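Local coordinates for protein beta-glucosidase (Chaetomella raphigera, PDB 6JXG) that probably hydrolyses terminal, non-reducing beta-D-glucosyl residues with release of beta-D-glucose, as a family 3 glycoside hydrolase of cellulose breakdown, at residues Ala79-Asp83 against Ile84-Tyr88; Tyr392-Pro396 against Leu397-Thr401. All blocks are in the same frame, centred on the assembly; numbering follows the deposited sequence.

Contact 1 (Ala79-Asp83 against Ile84-Tyr88); sequences ASTWD and ISLIY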
loop_
_atom_site.group_PDB
_atom_site.type_symbol
_atom_site.label_atom_id
_atom_site.label_comp_id
_atom_site.label_asym_id
_atom_site.label_seq_id
_atom_site.Cartn_x
_atom_site.Cartn_y
_atom_site.Cartn_z
ATOM N N ALA A 79 -1.826 4.684 -3.820
ATOM C CA ALA A 79 -3.012 5.169 -3.054
ATOM C C ALA A 79 -3.209 6.627 -3.227
ATOM O O ALA A 79 -4.367 7.063 -3.363
ATOM C CB ALA A 79 -2.965 4.815 -1.596
ATOM N N SER A 80 -2.116 7.390 -3.293
ATOM C CA SER A 80 -2.155 8.839 -3.431
ATOM C C SER A 80 -2.795 9.367 -4.709
ATOM O O SER A 80 -3.148 10.562 -4.792
ATOM C CB SER A 80 -0.780 9.504 -3.244
ATOM O OG SER A 80 -0.181 9.150 -1.969
ATOM N N THR A 81 -2.941 8.476 -5.714
ATOM C CA THR A 81 -3.670 8.839 -6.923
ATOM C C THR A 81 -5.129 8.877 -6.748
ATOM O O THR A 81 -5.793 9.491 -7.583
ATOM C CB THR A 81 -3.438 7.825 -8.073
ATOM O OG1 THR A 81 -4.125 6.588 -7.736
ATOM C CG2 THR A 81 -1.942 7.648 -8.279
ATOM N N TRP A 82 -5.632 8.152 -5.729
ATOM C CA TRP A 82 -7.046 7.962 -5.459
ATOM C C TRP A 82 -7.807 7.534 -6.754
ATOM O O TRP A 82 -8.962 7.925 -6.971
ATOM C CB TRP A 82 -7.694 9.224 -4.890
ATOM C CG TRP A 82 -7.221 9.610 -3.564
ATOM C CD1 TRP A 82 -5.962 10.045 -3.241
ATOM C CD2 TRP A 82 -7.997 9.700 -2.347
ATOM N NE1 TRP A 82 -5.882 10.316 -1.880
ATOM C CE2 TRP A 82 -7.107 10.124 -1.306
ATOM C CE3 TRP A 82 -9.332 9.445 -2.021
ATOM C CZ2 TRP A 82 -7.515 10.308 0.008
ATOM C CZ3 TRP A 82 -9.742 9.655 -0.699
ATOM C CH2 TRP A 82 -8.823 10.081 0.289
ATOM N N ASP A 83 -7.093 6.806 -7.630
ATOM C CA ASP A 83 -7.599 6.497 -9.007
ATOM C C ASP A 83 -7.715 4.979 -9.179
ATOM O O ASP A 83 -6.735 4.339 -9.418
ATOM C CB ASP A 83 -6.702 7.154 -10.051
ATOM C CG ASP A 83 -7.258 6.987 -11.463
ATOM O OD1 ASP A 83 -8.098 6.075 -11.631
ATOM O OD2 ASP A 83 -6.923 7.817 -12.304
ATOM N N ILE A 84 -8.905 4.401 -8.947
ATOM C CA ILE A 84 -9.006 2.947 -9.008
ATOM C C ILE A 84 -8.590 2.303 -10.327
ATOM O O ILE A 84 -8.208 1.141 -10.345
ATOM C CB ILE A 84 -10.412 2.425 -8.613
ATOM C CG1 ILE A 84 -11.491 2.983 -9.526
ATOM C CG2 ILE A 84 -10.596 2.660 -7.146
ATOM C CD1 ILE A 84 -12.926 2.581 -9.211
ATOM N N SER A 85 -8.693 3.064 -11.411
ATOM C CA SER A 85 -8.284 2.607 -12.711
ATOM C C SER A 85 -6.784 2.447 -12.788
ATOM O O SER A 85 -6.298 1.437 -13.302
ATOM C CB SER A 85 -8.763 3.531 -13.783
ATOM O OG SER A 85 -8.481 2.909 -15.044
ATOM N N LEU A 86 -6.026 3.388 -12.211
ATOM C CA LEU A 86 -4.573 3.249 -12.214
ATOM C C LEU A 86 -4.157 2.144 -11.270
ATOM O O LEU A 86 -3.177 1.456 -11.532
ATOM C CB LEU A 86 -3.910 4.571 -11.805
ATOM C CG LEU A 86 -4.021 5.642 -12.863
ATOM C CD1 LEU A 86 -3.389 6.915 -12.341
ATOM C CD2 LEU A 86 -3.396 5.192 -14.201
ATOM N N ILE A 87 -4.874 2.016 -10.115
ATOM C CA ILE A 87 -4.542 1.031 -9.144
ATOM C C ILE A 87 -4.700 -0.352 -9.801
ATOM O O ILE A 87 -3.807 -1.220 -9.669
ATOM C CB ILE A 87 -5.461 1.126 -7.915
ATOM C CG1 ILE A 87 -5.259 2.478 -7.255
ATOM C CG2 ILE A 87 -5.106 -0.016 -6.961
ATOM C CD1 ILE A 87 -6.149 2.857 -6.076
ATOM N N TYR A 88 -5.827 -0.538 -10.509
ATOM C CA TYR A 88 -6.073 -1.821 -11.142
ATOM C C TYR A 88 -4.997 -2.084 -12.177
ATOM O O TYR A 88 -4.422 -3.159 -12.172
ATOM C CB TYR A 88 -7.452 -1.835 -11.830
ATOM C CG TYR A 88 -7.609 -3.025 -12.695
ATOM C CD1 TYR A 88 -8.016 -4.241 -12.159
ATOM C CD2 TYR A 88 -7.291 -2.970 -14.092
ATOM C CE1 TYR A 88 -8.162 -5.394 -12.961
ATOM C CE2 TYR A 88 -7.442 -4.127 -14.877
ATOM C CZ TYR A 88 -7.856 -5.322 -14.289
ATOM O OH TYR A 88 -7.963 -6.480 -15.044
HETATM O O HOH W 1 -11.026 6.336 -8.096
#

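Contact 2 (Tyr392-Pro396 against Leu397-Thr401); sequences YLVAP and LDAIT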
loop_
_atom_site.group_PDB
_atom_site.type_symbol
_atom_site.label_atom_id
_atom_site.label_comp_id
_atom_site.label_asym_id
_atom_site.label_seq_id
_atom_site.Cartn_x
_atom_site.Cartn_y
_atom_site.Cartn_z
ATOM N N TYR A 392 16.040 1.414 -14.991
ATOM C CA TYR A 392 16.558 2.779 -15.220
ATOM C C TYR A 392 15.814 3.590 -14.157
ATOM O O TYR A 392 14.873 3.079 -13.540
ATOM C CB TYR A 392 16.220 3.277 -16.638
ATOM C CG TYR A 392 14.767 3.353 -16.962
ATOM C CD1 TYR A 392 14.003 4.475 -16.631
ATOM C CD2 TYR A 392 14.105 2.288 -17.574
ATOM C CE1 TYR A 392 12.651 4.535 -16.885
ATOM C CE2 TYR A 392 12.743 2.356 -17.859
ATOM C CZ TYR A 392 12.009 3.483 -17.474
ATOM O OH TYR A 392 10.625 3.548 -17.752
ATOM N N LEU A 393 16.268 4.787 -13.855
ATOM C CA LEU A 393 15.497 5.654 -12.927
ATOM C C LEU A 393 15.593 7.050 -13.504
ATOM O O LEU A 393 16.704 7.607 -13.585
ATOM C CB LEU A 393 16.062 5.594 -11.503
ATOM C CG LEU A 393 15.469 6.627 -10.518
ATOM C CD1 LEU A 393 13.969 6.455 -10.419
ATOM C CD2 LEU A 393 16.140 6.507 -9.159
ATOM N N VAL A 394 14.473 7.588 -13.974
ATOM C CA VAL A 394 14.450 8.981 -14.424
ATOM C C VAL A 394 14.510 9.942 -13.188
ATOM O O VAL A 394 13.545 10.072 -12.447
ATOM C CB VAL A 394 13.220 9.315 -15.272
ATOM C CG1 VAL A 394 13.334 10.764 -15.758
ATOM C CG2 VAL A 394 13.060 8.365 -16.427
ATOM N N ALA A 395 15.672 10.536 -12.953
ATOM C CA ALA A 395 15.795 11.506 -11.885
ATOM C C ALA A 395 15.198 12.851 -12.282
ATOM O O ALA A 395 15.089 13.147 -13.448
ATOM C CB ALA A 395 17.243 11.687 -11.502
ATOM N N PRO A 396 14.859 13.692 -11.300
ATOM C CA PRO A 396 14.275 15.001 -11.686
ATOM C C PRO A 396 15.115 15.768 -12.729
ATOM O O PRO A 396 14.590 16.289 -13.704
ATOM C CB PRO A 396 14.257 15.756 -10.369
ATOM C CG PRO A 396 13.986 14.692 -9.354
ATOM C CD PRO A 396 14.830 13.485 -9.854
ATOM N N LEU A 397 16.429 15.853 -12.508
ATOM C CA LEU A 397 17.277 16.603 -13.445
ATOM C C LEU A 397 17.325 15.989 -14.861
ATOM O O LEU A 397 17.423 16.724 -15.880
ATOM C CB LEU A 397 18.692 16.791 -12.841
ATOM C CG LEU A 397 19.640 17.611 -13.720
ATOM C CD1 LEU A 397 19.067 19.033 -13.815
ATOM C CD2 LEU A 397 21.038 17.590 -13.170
ATOM N N ASP A 398 17.220 14.651 -14.953
ATOM C CA ASP A 398 17.125 13.944 -16.250
ATOM C C ASP A 398 15.975 14.489 -17.034
ATOM O O ASP A 398 16.054 14.708 -18.231
ATOM C CB ASP A 398 16.939 12.406 -16.037
ATOM C CG ASP A 398 18.126 11.739 -15.343
ATOM O OD1 ASP A 398 19.214 12.397 -15.223
ATOM O OD2 ASP A 398 17.978 10.548 -14.921
ATOM N N ALA A 399 14.807 14.626 -16.394
ATOM C CA ALA A 399 13.602 15.115 -17.068
ATOM C C ALA A 399 13.607 16.638 -17.262
ATOM O O ALA A 399 13.117 17.132 -18.242
ATOM C CB ALA A 399 12.365 14.738 -16.295
ATOM N N ILE A 400 14.108 17.377 -16.304
ATOM C CA ILE A 400 14.037 18.826 -16.401
ATOM C C ILE A 400 14.992 19.417 -17.462
ATOM O O ILE A 400 14.599 20.297 -18.213
ATOM C CB ILE A 400 14.338 19.442 -15.031
ATOM C CG1 ILE A 400 13.164 19.139 -14.072
ATOM C CG2 ILE A 400 14.707 20.929 -15.145
ATOM C CD1 ILE A 400 13.540 19.413 -12.636
ATOM N N THR A 401 16.183 18.853 -17.548
ATOM C CA THR A 401 17.245 19.396 -18.384
ATOM C C THR A 401 16.760 19.670 -19.811
ATOM O O THR A 401 16.773 20.822 -20.239
ATOM C CB THR A 401 18.474 18.495 -18.379
ATOM O OG1 THR A 401 19.065 18.568 -17.087
ATOM C CG2 THR A 401 19.501 18.947 -19.456
#

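Contact 1 (Ala79-Asp83 against Ile84-Tyr88)
The N-cap of helix 84-100 is formed by D83, whose carboxylate reaches the first helical turn. D83 OD1 lies 3.1 Å from S85 N and accepts a weak, bent bond from it. It takes a second weak bond from L86 N, longer but straighter. CG of D83 stands anti to its own backbone N (chi1 -174°), which swings the carboxylate forward over these two amides. The other oxygen, OD2, rests against the L86 side chain, 3.6 Å from L86 CD1. The backbone carbonyl of D83 also faces the helix. I87 N donates to D83 O at 3.1 Å, which gives the first i to i+4 bond. L86 N adds a weak bond to the same oxygen. I87 CG1 sits 3.2 Å from D83 O and lies alongside that bond. The residues before the cap form a tight link from helix 75-79, within the family 3 N-terminal domain, a member of the TIM-barrel clan. A type I beta turn runs from A79 to W82, and W82 has positive phi. An ST turn overlaps its end: T81 OG1 accepts from D83 N at 3.0 Å, while the same hydroxyl bonds to T78 O. A water bridges the link and the helix, accepting from I84 N at 3.0 Å and donating to W82 O. The indole of W82 takes no part in the cap: NE1 bonds to K528 O and the ring is edge-to-face with F653. L86 packs on I329 of helix 323-332, and I87 touches helix 131-147.

Contact 2 (Tyr392-Pro396 against Leu397-Thr401)
CG of D398 lies anti to its own carbonyl carbon (chi1 -64°), and this turns the carboxylate back toward the loop that leads into the helix. D398 OD2 then accepts from A395 N at 3.0 Å. The bond is fairly straight at the hydrogen, 159°, but the donor comes from above the carboxylate plane. A395 is the N-cap residue of helix 396-406, so a side chain of the first turn holds the backbone N of the cap. The methyl of A395 lies 3.7 Å from the same OD2. V394 has CG1 anti to its backbone N (chi1 -177°), and this branch reaches the helix, 4.0 Å from D398 CB and a little farther from A399 CB. P396 opens the helix. Its ring N has no hydrogen to give, as suits a first-turn position. A395 O takes a weak bond from A399 N. The next bond is firmer: I400 N donates to P396 O at 2.9 Å. I400 CG1 lies 3.2 Å from that oxygen, and CD1 makes a loose apolar contact with P396 CB, 4.4 Å away. Both side chains also touch F435 of strand 431-438. Cutting I400 back to an alanine removes CG1 and CD1 and would probably open a gap beside P396 and F435. One residue on, T401 OG1 donates to L397 O at 2.7 Å, and T401 N reaches this oxygen from the opposite face. V394 and A399 touch helix 511-519, and L397 and T401 lean on strand 410-414.

Both contacts are helix starts, but in different domains. Contact 1 belongs to the N-terminal domain of the family 3 fold and contact 2 to the C-terminal one; their centres are about 24 Å apart and they do not meet. Contact 1 is nearer the centre of the chain yet only partly buried, with I84 and S85 exposed. Contact 2 is farther out but mostly buried, with D398 exposed. Each uses one aspartate, in opposite senses: in 79-88 it is the cap and receives helix amides, while in 392-401 it sits in the helix and receives the cap's own amide. Contact 1 abuts helices and the strand 649-658; contact 2 lies against helix 511-519 and strands 431-438 and 410-414 of a mixed sheet.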